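PDB 3LFK: MarR Like Protein, TVG0766549 from Thermoplasma volcanium, which is of unknown function but probably acts as a MarR-like transcriptional regulator with a winged helix-turn-helix fold, despite having been reported as a mechanosensitive channel. Local coordinates for residues 32-36 against 37-41; 46-49 against 50-54. All blocks are in the same frame, centred on the assembly; numbering follows the deposited sequence.

Interaction 1 (32-36 against 37-41); sequences YDMSQ and DEVSL
Glu38 folds back along Met34 and Ser35 at the start of helix 36-47. Its CB lies 3.4 Å from Ser35 O and also meets Met34 CB. With CG anti to the carbonyl carbon of Glu38 (chi1 -72°), the chain runs back toward the preceding turn, where CG and then CD pass the Ser35 hydroxyl, CD lying 3.2 Å from OG. At the tip, OE1 accepts the N-H of Ser35 over 3.1 Å, in a nearly straight bond that reaches the carboxylate from above its plane (57° out of it). The same oxygen bonds Tyr76 OH on helix 66-76, so two bonds hold it. Ser35 occupies the N-cap position of this helix in the winged helix-turn-helix domain, and the Glu38 carboxylate takes up its backbone N-H; the Ser35 hydroxyl itself makes no capping bond. Ser35 OG donates to the syn lone pair of Asp37 OD1 at a short 2.5 Å, and Glu38 N reaches that oxygen weakly. The two carboxylates at this helix start would probably be stabilised by the helix dipole. Beyond them, regular helical bonding begins with Val39 N to Ser35 O at 3.1 Å, while Val39 CG2 packs 3.9 Å from Met34 CB.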
loop_
_atom_site.group_PDB
_atom_site.type_symbol
_atom_site.label_atom_id
_atom_site.label_comp_id
_atom_site.label_asym_id
_atom_site.label_seq_id
_atom_site.Cartn_x
_atom_site.Cartn_y
_atom_site.Cartn_z
ATOM N N TYR A 32 8.705 -0.168 5.077
ATOM C CA TYR A 32 8.425 1.165 5.626
ATOM C C TYR A 32 7.733 1.080 6.967
ATOM O O TYR A 32 6.872 1.889 7.270
ATOM C CB TYR A 32 7.571 1.976 4.632
ATOM C CG TYR A 32 8.128 1.995 3.218
ATOM C CD1 TYR A 32 7.669 1.086 2.256
ATOM C CD2 TYR A 32 9.124 2.902 2.846
ATOM C CE1 TYR A 32 8.180 1.083 0.969
ATOM C CE2 TYR A 32 9.646 2.910 1.536
ATOM C CZ TYR A 32 9.159 1.996 0.613
ATOM O OH TYR A 32 9.606 1.989 -0.695
ATOM N N ASP A 33 8.113 0.082 7.752
ATOM C CA ASP A 33 7.573 -0.148 9.087
ATOM C C ASP A 33 6.112 -0.562 9.162
ATOM O O ASP A 33 5.513 -0.560 10.237
ATOM C CB ASP A 33 7.829 1.073 9.977
ATOM C CG ASP A 33 9.294 1.395 10.079
ATOM O OD1 ASP A 33 10.037 0.516 10.561
ATOM O OD2 ASP A 33 9.688 2.500 9.672
ATOM N N MET A 34 5.523 -0.923 8.036
ATOM C CA MET A 34 4.152 -1.397 8.044
ATOM C C MET A 34 4.139 -2.836 8.519
ATOM O O MET A 34 5.111 -3.580 8.327
ATOM C CB MET A 34 3.552 -1.354 6.634
ATOM C CG MET A 34 3.279 0.080 6.123
ATOM S SD MET A 34 2.430 0.026 4.542
ATOM C CE MET A 34 3.832 -0.281 3.422
ATOM N N SER A 35 3.036 -3.242 9.135
ATOM C CA SER A 35 2.922 -4.634 9.548
ATOM C C SER A 35 2.448 -5.403 8.307
ATOM O O SER A 35 2.019 -4.789 7.326
ATOM C CB SER A 35 1.938 -4.749 10.712
ATOM O OG SER A 35 0.832 -3.901 10.530
ATOM N N GLN A 36 2.512 -6.738 8.343
ATOM C CA GLN A 36 2.138 -7.510 7.144
ATOM C C GLN A 36 0.687 -7.346 6.688
ATOM O O GLN A 36 0.399 -7.347 5.479
ATOM C CB GLN A 36 2.481 -8.985 7.352
ATOM C CG GLN A 36 2.259 -9.848 6.087
ATOM C CD GLN A 36 2.968 -9.297 4.851
ATOM O OE1 GLN A 36 4.168 -8.997 4.888
ATOM N NE2 GLN A 36 2.225 -9.166 3.742
ATOM N N ASP A 37 -0.233 -7.184 7.642
ATOM C CA ASP A 37 -1.625 -6.979 7.285
ATOM C C ASP A 37 -1.775 -5.698 6.446
ATOM O O ASP A 37 -2.535 -5.657 5.469
ATOM C CB ASP A 37 -2.515 -6.954 8.541
ATOM C CG ASP A 37 -2.014 -5.988 9.627
ATOM O OD1 ASP A 37 -0.885 -5.477 9.529
ATOM O OD2 ASP A 37 -2.768 -5.743 10.583
ATOM N N GLU A 38 -1.021 -4.658 6.819
ATOM C CA GLU A 38 -1.070 -3.397 6.092
ATOM C C GLU A 38 -0.490 -3.530 4.689
ATOM O O GLU A 38 -1.039 -2.999 3.741
ATOM C CB GLU A 38 -0.316 -2.318 6.904
ATOM C CG GLU A 38 -1.126 -1.925 8.146
ATOM C CD GLU A 38 -0.329 -1.235 9.233
ATOM O OE1 GLU A 38 0.869 -0.959 9.054
ATOM O OE2 GLU A 38 -0.937 -0.983 10.294
ATOM N N VAL A 39 0.604 -4.275 4.572
ATOM C CA VAL A 39 1.227 -4.492 3.282
ATOM C C VAL A 39 0.251 -5.277 2.408
ATOM O O VAL A 39 0.021 -4.928 1.258
ATOM C CB VAL A 39 2.538 -5.279 3.437
ATOM C CG1 VAL A 39 3.126 -5.579 2.058
ATOM C CG2 VAL A 39 3.564 -4.461 4.227
ATOM N N SER A 40 -0.328 -6.338 2.960
ATOM C CA SER A 40 -1.310 -7.116 2.196
ATOM C C SER A 40 -2.450 -6.236 1.662
ATOM O O SER A 40 -2.832 -6.318 0.481
ATOM C CB SER A 40 -1.888 -8.213 3.099
ATOM O OG SER A 40 -0.876 -9.152 3.402
ATOM N N LEU A 41 -3.003 -5.371 2.516
ATOM C CA LEU A 41 -4.081 -4.520 2.065
ATOM C C LEU A 41 -3.623 -3.509 1.000
ATOM O O LEU A 41 -4.323 -3.250 0.044
ATOM C CB LEU A 41 -4.710 -3.772 3.244
ATOM C CG LEU A 41 -5.864 -2.870 2.789
ATOM C CD1 LEU A 41 -6.984 -3.674 2.095
ATOM C CD2 LEU A 41 -6.425 -2.145 4.005
#

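Interaction 2 (46-49 against 50-54); sequences KTHG and GKIPL
Two consecutive glycines, Gly49 and Gly50, both take positive phi where the chain leaves helix 36-47 and becomes strand 51-53. They are the central pair of a type I' beta turn from His48 to Lys51, and Gly49 also sits at C-prime of the Schellman motif closing the helix. In that motif Gly50 N points back to Leu45 O, while Gly49 N makes a weak bond of 3.3 Å to Lys46 O. At the mouth of the turn two carbonyl oxygens come close without bonding, His48 O lying 3.1 Å from Lys51 O. The strand that follows is an outer one of the three-stranded wing sheet, paired with 87-92 through backbone hydrogen bonds between Gly50 and Leu92 and between Ile52 and Ile90. Side chains bridge the turn at one place. Ile52 extends CG1 and CD1 in a fully stretched arm (chi2 173°), and its terminal methyl CD1 reaches the root of the imidazole, 4.0 Å from His48 CB. Phe44 meets the His48 ring with the planes inclined at about 45° and also touches Ile52, joining this pair to the helix. One face of the imidazole carries Thr47 CG2, 4.0 Å above the ring plane and displaced to one side of the ring centre.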
loop_
_atom_site.group_PDB
_atom_site.type_symbol
_atom_site.label_atom_id
_atom_site.label_comp_id
_atom_site.label_asym_id
_atom_site.label_seq_id
_atom_site.Cartn_x
_atom_site.Cartn_y
_atom_site.Cartn_z
ATOM N N LYS A 46 -3.592 -1.943 -4.781
ATOM C CA LYS A 46 -2.797 -1.711 -5.975
ATOM C C LYS A 46 -3.214 -2.682 -7.074
ATOM O O LYS A 46 -3.336 -2.285 -8.232
ATOM C CB LYS A 46 -1.305 -1.899 -5.662
ATOM C CG LYS A 46 -0.381 -1.522 -6.814
ATOM C CD LYS A 46 -0.476 -0.017 -7.085
ATOM C CE LYS A 46 0.521 0.456 -8.155
ATOM N NZ LYS A 46 0.134 0.017 -9.532
ATOM N N THR A 47 -3.456 -3.930 -6.687
ATOM C CA THR A 47 -3.848 -4.990 -7.636
ATOM C C THR A 47 -5.200 -4.709 -8.285
ATOM O O THR A 47 -5.453 -5.132 -9.418
ATOM C CB THR A 47 -3.910 -6.353 -6.919
ATOM O OG1 THR A 47 -2.583 -6.774 -6.604
ATOM C CG2 THR A 47 -4.593 -7.402 -7.803
ATOM N N HIS A 48 -6.076 -4.017 -7.570
ATOM C CA HIS A 48 -7.387 -3.667 -8.092
ATOM C C HIS A 48 -7.457 -2.219 -8.577
ATOM O O HIS A 48 -8.390 -1.483 -8.273
ATOM C CB HIS A 48 -8.447 -3.973 -7.034
ATOM C CG HIS A 48 -8.518 -5.427 -6.691
ATOM N ND1 HIS A 48 -9.172 -6.343 -7.486
ATOM C CD2 HIS A 48 -7.898 -6.146 -5.724
ATOM C CE1 HIS A 48 -8.951 -7.560 -7.025
ATOM N NE2 HIS A 48 -8.181 -7.470 -5.957
ATOM N N GLY A 49 -6.432 -1.820 -9.326
ATOM C CA GLY A 49 -6.380 -0.491 -9.913
ATOM C C GLY A 49 -6.167 0.722 -9.031
ATOM O O GLY A 49 -6.291 1.851 -9.506
ATOM N N GLY A 50 -5.849 0.505 -7.761
ATOM C CA GLY A 50 -5.635 1.627 -6.863
ATOM C C GLY A 50 -6.917 2.382 -6.537
ATOM O O GLY A 50 -6.852 3.491 -6.019
ATOM N N LYS A 51 -8.075 1.781 -6.830
ATOM C CA LYS A 51 -9.386 2.393 -6.565
ATOM C C LYS A 51 -10.458 1.298 -6.486
ATOM O O LYS A 51 -10.626 0.555 -7.450
ATOM C CB LYS A 51 -9.750 3.356 -7.687
ATOM C CG LYS A 51 -11.108 4.000 -7.502
ATOM C CD LYS A 51 -11.230 5.230 -8.386
ATOM C CE LYS A 51 -12.374 6.112 -7.937
ATOM N NZ LYS A 51 -12.429 7.363 -8.747
ATOM N N ILE A 52 -11.209 1.235 -5.377
ATOM C CA ILE A 52 -12.206 0.167 -5.177
ATOM C C ILE A 52 -13.283 0.484 -4.099
ATOM O O ILE A 52 -13.033 1.247 -3.159
ATOM C CB ILE A 52 -11.423 -1.125 -4.787
ATOM C CG1 ILE A 52 -12.320 -2.363 -4.804
ATOM C CG2 ILE A 52 -10.865 -0.981 -3.387
ATOM C CD1 ILE A 52 -11.534 -3.662 -4.579
ATOM N N PRO A 53 -14.504 -0.074 -4.228
ATOM C CA PRO A 53 -15.557 0.181 -3.230
ATOM C C PRO A 53 -15.188 -0.393 -1.858
ATOM O O PRO A 53 -14.572 -1.463 -1.766
ATOM C CB PRO A 53 -16.774 -0.552 -3.813
ATOM C CG PRO A 53 -16.556 -0.448 -5.275
ATOM C CD PRO A 53 -15.072 -0.752 -5.414
ATOM N N LEU A 54 -15.576 0.287 -0.783
ATOM C CA LEU A 54 -15.247 -0.220 0.542
ATOM C C LEU A 54 -15.816 -1.621 0.795
ATOM O O LEU A 54 -15.167 -2.454 1.417
ATOM C CB LEU A 54 -15.727 0.751 1.634
ATOM C CG LEU A 54 -15.508 0.300 3.079
ATOM C CD1 LEU A 54 -14.010 0.304 3.452
ATOM C CD2 LEU A 54 -16.260 1.256 3.986
#

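Followed from the N terminus, the chain passes the small sheet of strands 12-14 and 23-24 and then a loop that runs into helix 36-47. Interaction 1 closes the short turn where that helix starts; interaction 2 closes the one where it stops. The two lie in series, neither nested nor crossed, with centres about 16 Å apart and nearest atoms about 5 Å apart, so the body of the helix joins them without direct touch. The 32-41 end is set against helices 66-76 and 94-116, through residues such as Tyr76 and Val99. The 46-54 end hands the chain to the wing sheet and helix 54-60, while Lys46 also touches helix 94-116.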